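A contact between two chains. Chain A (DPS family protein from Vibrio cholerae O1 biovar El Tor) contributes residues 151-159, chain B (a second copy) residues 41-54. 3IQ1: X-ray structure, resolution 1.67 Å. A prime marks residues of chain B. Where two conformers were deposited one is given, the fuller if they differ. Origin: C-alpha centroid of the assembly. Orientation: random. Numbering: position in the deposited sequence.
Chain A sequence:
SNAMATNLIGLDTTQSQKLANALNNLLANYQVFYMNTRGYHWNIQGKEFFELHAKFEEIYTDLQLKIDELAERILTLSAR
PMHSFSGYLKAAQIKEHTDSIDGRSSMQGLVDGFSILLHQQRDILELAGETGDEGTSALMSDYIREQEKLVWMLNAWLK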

ATOM      1  N   VAL A 151       6.193  31.509  -0.472  1.00  7.11           N
ATOM      2  CA  VAL A 151       6.821  32.755  -0.081  1.00  7.28           C
ATOM      3  C   VAL A 151       6.362  33.218   1.293  1.00  8.17           C
ATOM      4  O   VAL A 151       7.179  33.696   2.106  1.00  8.89           O
ATOM      5  CB  VAL A 151       6.613  33.814  -1.136  1.00  6.94           C
ATOM      6  CG1 VAL A 151       6.997  35.218  -0.621  1.00  5.40           C
ATOM      7  CG2 VAL A 151       7.498  33.432  -2.360  1.00  6.95           C
ATOM      8  N   TRP A 152       5.091  33.015   1.635  1.00  8.92           N
ATOM      9  CA  TRP A 152       4.629  33.311   2.983  1.00  8.87           C
ATOM     10  C   TRP A 152       5.411  32.481   4.005  1.00  9.31           C
ATOM     11  O   TRP A 152       5.957  33.014   5.000  1.00  8.80           O
ATOM     12  CB  TRP A 152       3.105  33.057   3.103  1.00  8.95           C
ATOM     13  CG  TRP A 152       2.703  32.619   4.477  1.00  8.93           C
ATOM     14  CD1 TRP A 152       2.885  33.314   5.654  1.00 12.23           C
ATOM     15  CD2 TRP A 152       2.124  31.382   4.846  1.00  8.16           C
ATOM     16  NE1 TRP A 152       2.502  32.565   6.719  1.00 11.53           N
ATOM     17  CE2 TRP A 152       1.990  31.385   6.268  1.00  9.90           C
ATOM     18  CE3 TRP A 152       1.700  30.266   4.142  1.00  8.97           C
ATOM     19  CZ2 TRP A 152       1.458  30.333   6.943  1.00  9.31           C
ATOM     20  CZ3 TRP A 152       1.139  29.236   4.828  1.00  9.83           C
ATOM     21  CH2 TRP A 152       1.036  29.264   6.224  1.00 10.84           C
HETATM   22  N   MSE A 153       5.516  31.188   3.757  1.00  7.76           N
HETATM   23  CA  MSE A 153       6.213  30.284   4.678  1.00  8.31           C
HETATM   24  C   MSE A 153       7.712  30.619   4.842  1.00  8.57           C
HETATM   25  O   MSE A 153       8.225  30.650   5.958  1.00  7.74           O
HETATM   26  CB  MSE A 153       6.050  28.857   4.234  1.00  7.67           C
HETATM   27  CG  MSE A 153       4.629  28.404   4.209  1.00  7.88           C
HETATM   28 SE   MSE A 153       4.373  26.531   3.846  0.95 11.79          SE
HETATM   29  CE  MSE A 153       2.774  26.478   4.735  1.00 14.10           C
ATOM     30  N   LEU A 154       8.392  30.872   3.735  1.00  8.75           N
ATOM     31  CA  LEU A 154       9.817  31.183   3.773  1.00  8.64           C
ATOM     32  C   LEU A 154      10.037  32.466   4.587  1.00  8.88           C
ATOM     33  O   LEU A 154      10.930  32.556   5.416  1.00  8.55           O
ATOM     34  CB  LEU A 154      10.374  31.362   2.353  1.00  8.16           C
ATOM     35  CG  LEU A 154      10.366  30.144   1.423  1.00  9.28           C
ATOM     36  CD1 LEU A 154      10.793  30.554  -0.041  1.00 10.97           C
ATOM     37  CD2 LEU A 154      11.181  29.020   1.963  1.00  9.95           C
ATOM     38  N   ASN A 155       9.213  33.480   4.328  1.00  8.74           N
ATOM     39  CA  ASN A 155       9.305  34.746   5.030  1.00  8.26           C
ATOM     40  C   ASN A 155       8.953  34.573   6.512  1.00  8.54           C
ATOM     41  O   ASN A 155       9.500  35.299   7.357  1.00  9.45           O
ATOM     42  CB  ASN A 155       8.354  35.761   4.407  1.00  8.00           C
ATOM     43  CG  ASN A 155       8.982  36.542   3.254  1.00  9.06           C
ATOM     44  OD1 ASN A 155       8.607  36.355   2.046  1.00 14.42           O
ATOM     45  ND2 ASN A 155       9.984  37.354   3.567  1.00  7.58           N
ATOM     46  N   ALA A 156       8.037  33.657   6.853  1.00  8.22           N
ATOM     47  CA  ALA A 156       7.670  33.447   8.259  1.00  8.07           C
ATOM     48  C   ALA A 156       8.879  32.906   9.007  1.00  7.63           C
ATOM     49  O   ALA A 156       9.189  33.344  10.125  1.00  7.50           O
ATOM     50  CB  ALA A 156       6.509  32.496   8.378  1.00  7.02           C
ATOM     51  N   TRP A 157       9.590  31.973   8.370  1.00  7.60           N
ATOM     52  CA  TRP A 157      10.794  31.392   8.938  1.00  7.59           C
ATOM     53  C   TRP A 157      11.848  32.473   9.199  1.00  8.75           C
ATOM     54  O   TRP A 157      12.564  32.433  10.205  1.00  9.96           O
ATOM     55  CB  TRP A 157      11.343  30.290   8.002  1.00  7.71           C
ATOM     56  CG  TRP A 157      12.479  29.494   8.546  1.00  6.97           C
ATOM     57  CD1 TRP A 157      12.403  28.277   9.120  1.00  8.44           C
ATOM     58  CD2 TRP A 157      13.866  29.831   8.506  1.00  9.12           C
ATOM     59  NE1 TRP A 157      13.648  27.820   9.443  1.00  8.87           N
ATOM     60  CE2 TRP A 157      14.571  28.750   9.070  1.00  8.36           C
ATOM     61  CE3 TRP A 157      14.584  30.916   8.012  1.00 11.45           C
ATOM     62  CZ2 TRP A 157      15.945  28.756   9.224  1.00 10.42           C
ATOM     63  CZ3 TRP A 157      15.982  30.911   8.162  1.00 11.92           C
ATOM     64  CH2 TRP A 157      16.633  29.821   8.761  1.00 13.12           C
ATOM     65  N   LEU A 158      11.936  33.436   8.271  1.00  9.13           N
ATOM     66  CA  LEU A 158      12.937  34.496   8.350  1.00  8.93           C
ATOM     67  C   LEU A 158      12.622  35.598   9.359  1.00 10.31           C
ATOM     68  O   LEU A 158      13.470  36.475   9.628  1.00  8.97           O
ATOM     69  CB  LEU A 158      13.146  35.091   6.937  1.00  9.05           C
ATOM     70  CG  LEU A 158      13.876  34.165   5.938  1.00  9.89           C
ATOM     71  CD1 LEU A 158      13.711  34.624   4.522  1.00 11.24           C
ATOM     72  CD2 LEU A 158      15.358  34.106   6.260  1.00  9.37           C
ATOM     73  N   LYS A 159      11.402  35.608   9.906  1.00 10.94           N
ATOM     74  CA  LYS A 159      11.013  36.672  10.818  1.00 13.66           C
ATOM     75  C   LYS A 159      11.801  36.588  12.094  1.00 14.27           C
ATOM     76  O   LYS A 159      11.992  37.636  12.712  1.00 17.85           O
ATOM     77  CB  LYS A 159       9.528  36.614  11.170  1.00 13.09           C
ATOM     78  CG  LYS A 159       8.611  36.805  10.066  1.00 17.06           C
ATOM     79  CD  LYS A 159       8.443  38.224   9.617  1.00 18.53           C
ATOM     80  CE  LYS A 159       7.239  38.346   8.647  1.00 19.81           C
ATOM     81  NZ  LYS A 159       5.872  38.351   9.289  1.00 19.37           N
ATOM     82  OXT LYS A 159      12.265  35.541  12.577  1.00 16.60           O
TER
ATOM     83  N   HIS B  41      -0.841  27.049  15.092  1.00  7.59           N
ATOM     84  CA  HIS B  41      -0.409  26.507  13.795  1.00  7.29           C
ATOM     85  C   HIS B  41      -0.343  27.571  12.748  1.00  8.14           C
ATOM     86  O   HIS B  41       0.620  27.668  12.008  1.00  7.82           O
ATOM     87  CB  HIS B  41      -1.377  25.412  13.420  1.00  7.78           C
ATOM     88  CG  HIS B  41      -1.383  24.971  11.970  1.00 10.18           C
ATOM     89  ND1 HIS B  41      -0.404  24.169  11.424  1.00 11.01           N
ATOM     90  CD2 HIS B  41      -2.334  25.115  11.007  1.00 14.58           C
ATOM     91  CE1 HIS B  41      -0.728  23.869  10.178  1.00 11.68           C
ATOM     92  NE2 HIS B  41      -1.899  24.421   9.896  1.00 12.49           N
ATOM     93  N   TRP B  42      -1.416  28.346  12.636  1.00  6.88           N
ATOM     94  CA  TRP B  42      -1.465  29.406  11.610  1.00  7.89           C
ATOM     95  C   TRP B  42      -0.463  30.538  11.858  1.00  8.44           C
ATOM     96  O   TRP B  42       0.166  31.009  10.901  1.00  8.73           O
ATOM     97  CB  TRP B  42      -2.846  30.000  11.497  1.00  9.06           C
ATOM     98  CG  TRP B  42      -3.870  29.062  10.965  1.00  6.62           C
ATOM     99  CD1 TRP B  42      -3.701  28.087  10.045  1.00  8.25           C
ATOM    100  CD2 TRP B  42      -5.248  29.021  11.346  1.00  5.61           C
ATOM    101  NE1 TRP B  42      -4.885  27.445   9.803  1.00  7.68           N
ATOM    102  CE2 TRP B  42      -5.852  28.010  10.583  1.00  6.79           C
ATOM    103  CE3 TRP B  42      -6.033  29.761  12.236  1.00 10.33           C
ATOM    104  CZ2 TRP B  42      -7.183  27.679  10.716  1.00 10.06           C
ATOM    105  CZ3 TRP B  42      -7.399  29.446  12.361  1.00  9.12           C
ATOM    106  CH2 TRP B  42      -7.944  28.392  11.608  1.00  8.59           C
ATOM    107  N   ASN B  43      -0.317  30.963  13.113  1.00  7.58           N
ATOM    108  CA  ASN B  43       0.341  32.230  13.411  1.00  8.96           C
ATOM    109  C   ASN B  43       1.804  32.194  13.824  1.00  8.17           C
ATOM    110  O   ASN B  43       2.408  33.229  14.015  1.00  9.06           O
ATOM    111  CB  ASN B  43      -0.433  32.967  14.499  1.00  8.76           C
ATOM    112  CG  ASN B  43      -1.873  33.257  14.091  1.00  9.63           C
ATOM    113  OD1 ASN B  43      -2.797  33.177  14.915  1.00 13.04           O
ATOM    114  ND2 ASN B  43      -2.069  33.631  12.850  1.00  7.20           N
ATOM    115  N   ILE B  44       2.353  31.003  13.972  1.00  7.73           N
ATOM    116  CA  ILE B  44       3.755  30.846  14.334  1.00  6.92           C
ATOM    117  C   ILE B  44       4.665  31.566  13.314  1.00  7.05           C
ATOM    118  O   ILE B  44       4.416  31.528  12.089  1.00  7.28           O
ATOM    119  CB  ILE B  44       4.110  29.337  14.459  1.00  6.06           C
ATOM    120  CG1 ILE B  44       5.531  29.140  14.965  1.00  7.10           C
ATOM    121  CG2 ILE B  44       3.938  28.570  13.103  1.00  6.38           C
ATOM    122  CD1 ILE B  44       5.892  29.701  16.406  1.00  7.85           C
ATOM    123  N   GLN B  45       5.700  32.221  13.840  1.00  7.45           N
ATOM    124  CA  GLN B  45       6.728  32.886  13.035  1.00  8.21           C
ATOM    125  C   GLN B  45       8.089  32.527  13.614  1.00  8.00           C
ATOM    126  O   GLN B  45       8.189  32.090  14.761  1.00  8.53           O
ATOM    127  CB  GLN B  45       6.602  34.398  13.105  1.00  9.28           C
ATOM    128  CG  GLN B  45       5.309  34.908  12.667  1.00 13.02           C
ATOM    129  CD  GLN B  45       5.141  36.417  12.858  1.00 13.77           C
ATOM    130  OE1 GLN B  45       4.040  36.950  12.643  1.00 18.68           O
ATOM    131  NE2 GLN B  45       6.198  37.100  13.276  1.00 10.61           N
ATOM    132  N   GLY B  46       9.115  32.746  12.822  1.00  7.31           N
ATOM    133  CA  GLY B  46      10.454  32.495  13.279  1.00  8.42           C
ATOM    134  C   GLY B  46      11.009  31.174  12.823  1.00  8.17           C
ATOM    135  O   GLY B  46      10.339  30.425  12.109  1.00  6.23           O
ATOM    136  N   LYS B  47      12.231  30.882  13.263  1.00  8.31           N
ATOM    137  CA  LYS B  47      12.961  29.718  12.726  1.00  9.13           C
ATOM    138  C   LYS B  47      12.360  28.416  13.142  1.00 10.07           C
ATOM    139  O   LYS B  47      12.702  27.378  12.585  1.00 12.10           O
ATOM    140  CB  LYS B  47      14.462  29.738  13.122  1.00 10.25           C
ATOM    141  CG  LYS B  47      15.271  30.732  12.415  1.00 13.41           C
ATOM    142  CD  LYS B  47      16.819  30.428  12.568  1.00 17.77           C
ATOM    143  CE  LYS B  47      17.715  31.374  11.779  1.00 22.66           C
ATOM    144  NZ  LYS B  47      17.308  32.813  11.831  1.00 25.96           N
ATOM    145  N   GLU B  48      11.456  28.455  14.124  1.00 10.30           N
ATOM    146  CA  GLU B  48      10.661  27.263  14.455  1.00 12.03           C
ATOM    147  C   GLU B  48       9.452  27.052  13.556  1.00 10.09           C
ATOM    148  O   GLU B  48       8.715  26.090  13.775  1.00 10.54           O
ATOM    149  CB  GLU B  48      10.171  27.338  15.909  1.00 13.68           C
ATOM    150  CG  GLU B  48      11.290  27.254  16.934  1.00 19.58           C
ATOM    151  CD  GLU B  48      12.014  28.544  17.102  1.00 25.32           C
ATOM    152  OE1 GLU B  48      11.438  29.584  16.675  1.00 30.02           O
ATOM    153  OE2 GLU B  48      13.161  28.526  17.638  1.00 29.70           O
ATOM    154  N   PHE B  49       9.251  27.899  12.527  1.00  8.83           N
ATOM    155  CA  PHE B  49       8.077  27.811  11.697  1.00  8.31           C
ATOM    156  C   PHE B  49       7.727  26.387  11.209  1.00  9.75           C
ATOM    157  O   PHE B  49       6.616  25.953  11.416  1.00 10.04           O
ATOM    158  CB  PHE B  49       8.143  28.743  10.508  1.00  9.13           C
ATOM    159  CG  PHE B  49       6.935  28.665   9.670  1.00  6.69           C
ATOM    160  CD1 PHE B  49       5.807  29.316  10.058  1.00  8.12           C
ATOM    161  CD2 PHE B  49       6.910  27.912   8.521  1.00  6.99           C
ATOM    162  CE1 PHE B  49       4.641  29.250   9.299  1.00  9.92           C
ATOM    163  CE2 PHE B  49       5.769  27.789   7.797  1.00  8.10           C
ATOM    164  CZ  PHE B  49       4.612  28.440   8.189  1.00  8.01           C
ATOM    165  N   PHE B  50       8.618  25.725  10.499  1.00  9.87           N
ATOM    166  CA  PHE B  50       8.243  24.446   9.867  1.00 10.34           C
ATOM    167  C   PHE B  50       7.984  23.384  10.909  1.00 10.04           C
ATOM    168  O   PHE B  50       7.006  22.624  10.822  1.00 10.25           O
ATOM    169  CB  PHE B  50       9.317  23.987   8.863  1.00 11.52           C
ATOM    170  CG  PHE B  50       9.442  24.906   7.678  1.00 12.23           C
ATOM    171  CD1 PHE B  50       8.403  25.035   6.801  1.00  9.98           C
ATOM    172  CD2 PHE B  50      10.602  25.639   7.479  1.00 14.76           C
ATOM    173  CE1 PHE B  50       8.502  25.890   5.698  1.00 11.38           C
ATOM    174  CE2 PHE B  50      10.716  26.490   6.396  1.00 15.19           C
ATOM    175  CZ  PHE B  50       9.659  26.625   5.536  1.00 11.66           C
ATOM    176  N   GLU B  51       8.848  23.335  11.905  1.00  9.45           N
ATOM    177  CA  GLU B  51       8.713  22.294  12.897  0.50  9.55           C
ATOM    178  C   GLU B  51       7.446  22.463  13.718  1.00  9.32           C
ATOM    179  O   GLU B  51       6.730  21.468  13.937  1.00  9.49           O
ATOM    180  CB  GLU B  51       9.924  22.250  13.793  0.50 10.63           C
ATOM    181  CG  GLU B  51       9.899  21.055  14.713  0.50 12.56           C
ATOM    182  CD  GLU B  51      11.140  20.984  15.516  0.50 12.05           C
ATOM    183  OE1 GLU B  51      11.841  22.016  15.604  0.50 16.07           O
ATOM    184  OE2 GLU B  51      11.414  19.896  16.031  0.50 13.47           O
ATOM    185  N   LEU B  52       7.190  23.669  14.165  1.00  8.27           N
ATOM    186  CA  LEU B  52       5.993  23.913  14.968  1.00  9.33           C
ATOM    187  C   LEU B  52       4.709  23.989  14.147  1.00  9.47           C
ATOM    188  O   LEU B  52       3.662  23.554  14.618  1.00  9.23           O
ATOM    189  CB  LEU B  52       6.165  25.101  15.901  1.00  8.86           C
ATOM    190  CG  LEU B  52       7.227  24.958  17.012  1.00 10.27           C
ATOM    191  CD1 LEU B  52       7.239  26.177  17.969  1.00 11.84           C
ATOM    192  CD2 LEU B  52       7.047  23.684  17.785  1.00 11.25           C
ATOM    193  N   HIS B  53       4.747  24.476  12.909  1.00  9.82           N
ATOM    194  CA  HIS B  53       3.546  24.454  12.076  1.00 10.60           C
ATOM    195  C   HIS B  53       3.113  22.972  11.980  1.00 10.52           C
ATOM    196  O   HIS B  53       1.935  22.626  12.140  1.00 12.15           O
ATOM    197  CB  HIS B  53       3.926  25.098  10.711  1.00 10.19           C
ATOM    198  CG  HIS B  53       2.847  25.196   9.695  1.00 10.68           C
ATOM    199  ND1 HIS B  53       1.854  26.156   9.744  1.00 15.59           N
ATOM    200  CD2 HIS B  53       2.654  24.520   8.540  1.00 10.89           C
ATOM    201  CE1 HIS B  53       1.072  26.025   8.687  1.00 11.61           C
ATOM    202  NE2 HIS B  53       1.521  25.036   7.943  1.00 13.12           N
ATOM    203  N   ALA B  54       4.081  22.075  11.809  1.00 10.06           N
ATOM    204  CA  ALA B  54       3.764  20.655  11.707  1.00 10.43           C
ATOM    205  C   ALA B  54       3.324  20.069  13.046  1.00 10.91           C
ATOM    206  O   ALA B  54       2.364  19.291  13.104  1.00 10.41           O
ATOM    207  CB  ALA B  54       4.945  19.874  11.158  1.00 10.91           C
TER
HETATM  208  O   HOH W   1      14.086  34.081  11.726  1.00 11.05           O

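Trp157 does the most work here, with 131 Å² covered by the chain B stretch. Its CA-to-CB bond leaves the last turn of the helix sideways, chi1 in the t well, and the indole lies against the turn from Gly46′ to Phe49′. Over one face of the indole sits the aliphatic stem of Lys47′: CG of Lys47′ stands 3.9 Å from the centroid of the six-membered ring of Trp157, almost on its normal, a CH-pi contact. A lysine thus serves as a hydrocarbon cover while NZ of Lys47′ makes a weak hydrogen bond to a water. That water donates to Trp157 O and to the terminal carboxylate atom Lys159 OXT, so it ties the chain end to the turn.

Phe50′, with 70 Å² covered, meets Trp157 obliquely, CD2 of Phe50′ lying 3.6 Å from CD1 of Trp157 with the ring planes at 32°. CE1 of the same phenylalanine also reaches CB of Met153 (selenomethionine) at 4.1 Å, one helical turn earlier.

Next to it, Phe49′ points toward the helix and uses face and edge differently. Ala156 CB lies over its face, 4.0 Å from the ring centroid. The ring's edge turns toward the face of Trp152 in an offset edge-to-face pair, planes at 83°, and Trp152 in turn presents its edge to the face of His53′.

Polar contact between the backbones is sparse but precise. Gly46′ N donates to Ala156 O at 2.8 Å, the one direct hydrogen bond across the contact, and Trp157 CA approaches Gly46′ O at 3.3 Å in a nearly straight CA-H...O contact. Gly46′ has phi 99° and psi -178°, where a CB would jam against the preceding carbonyl oxygen; the backbone alone calls for glycine.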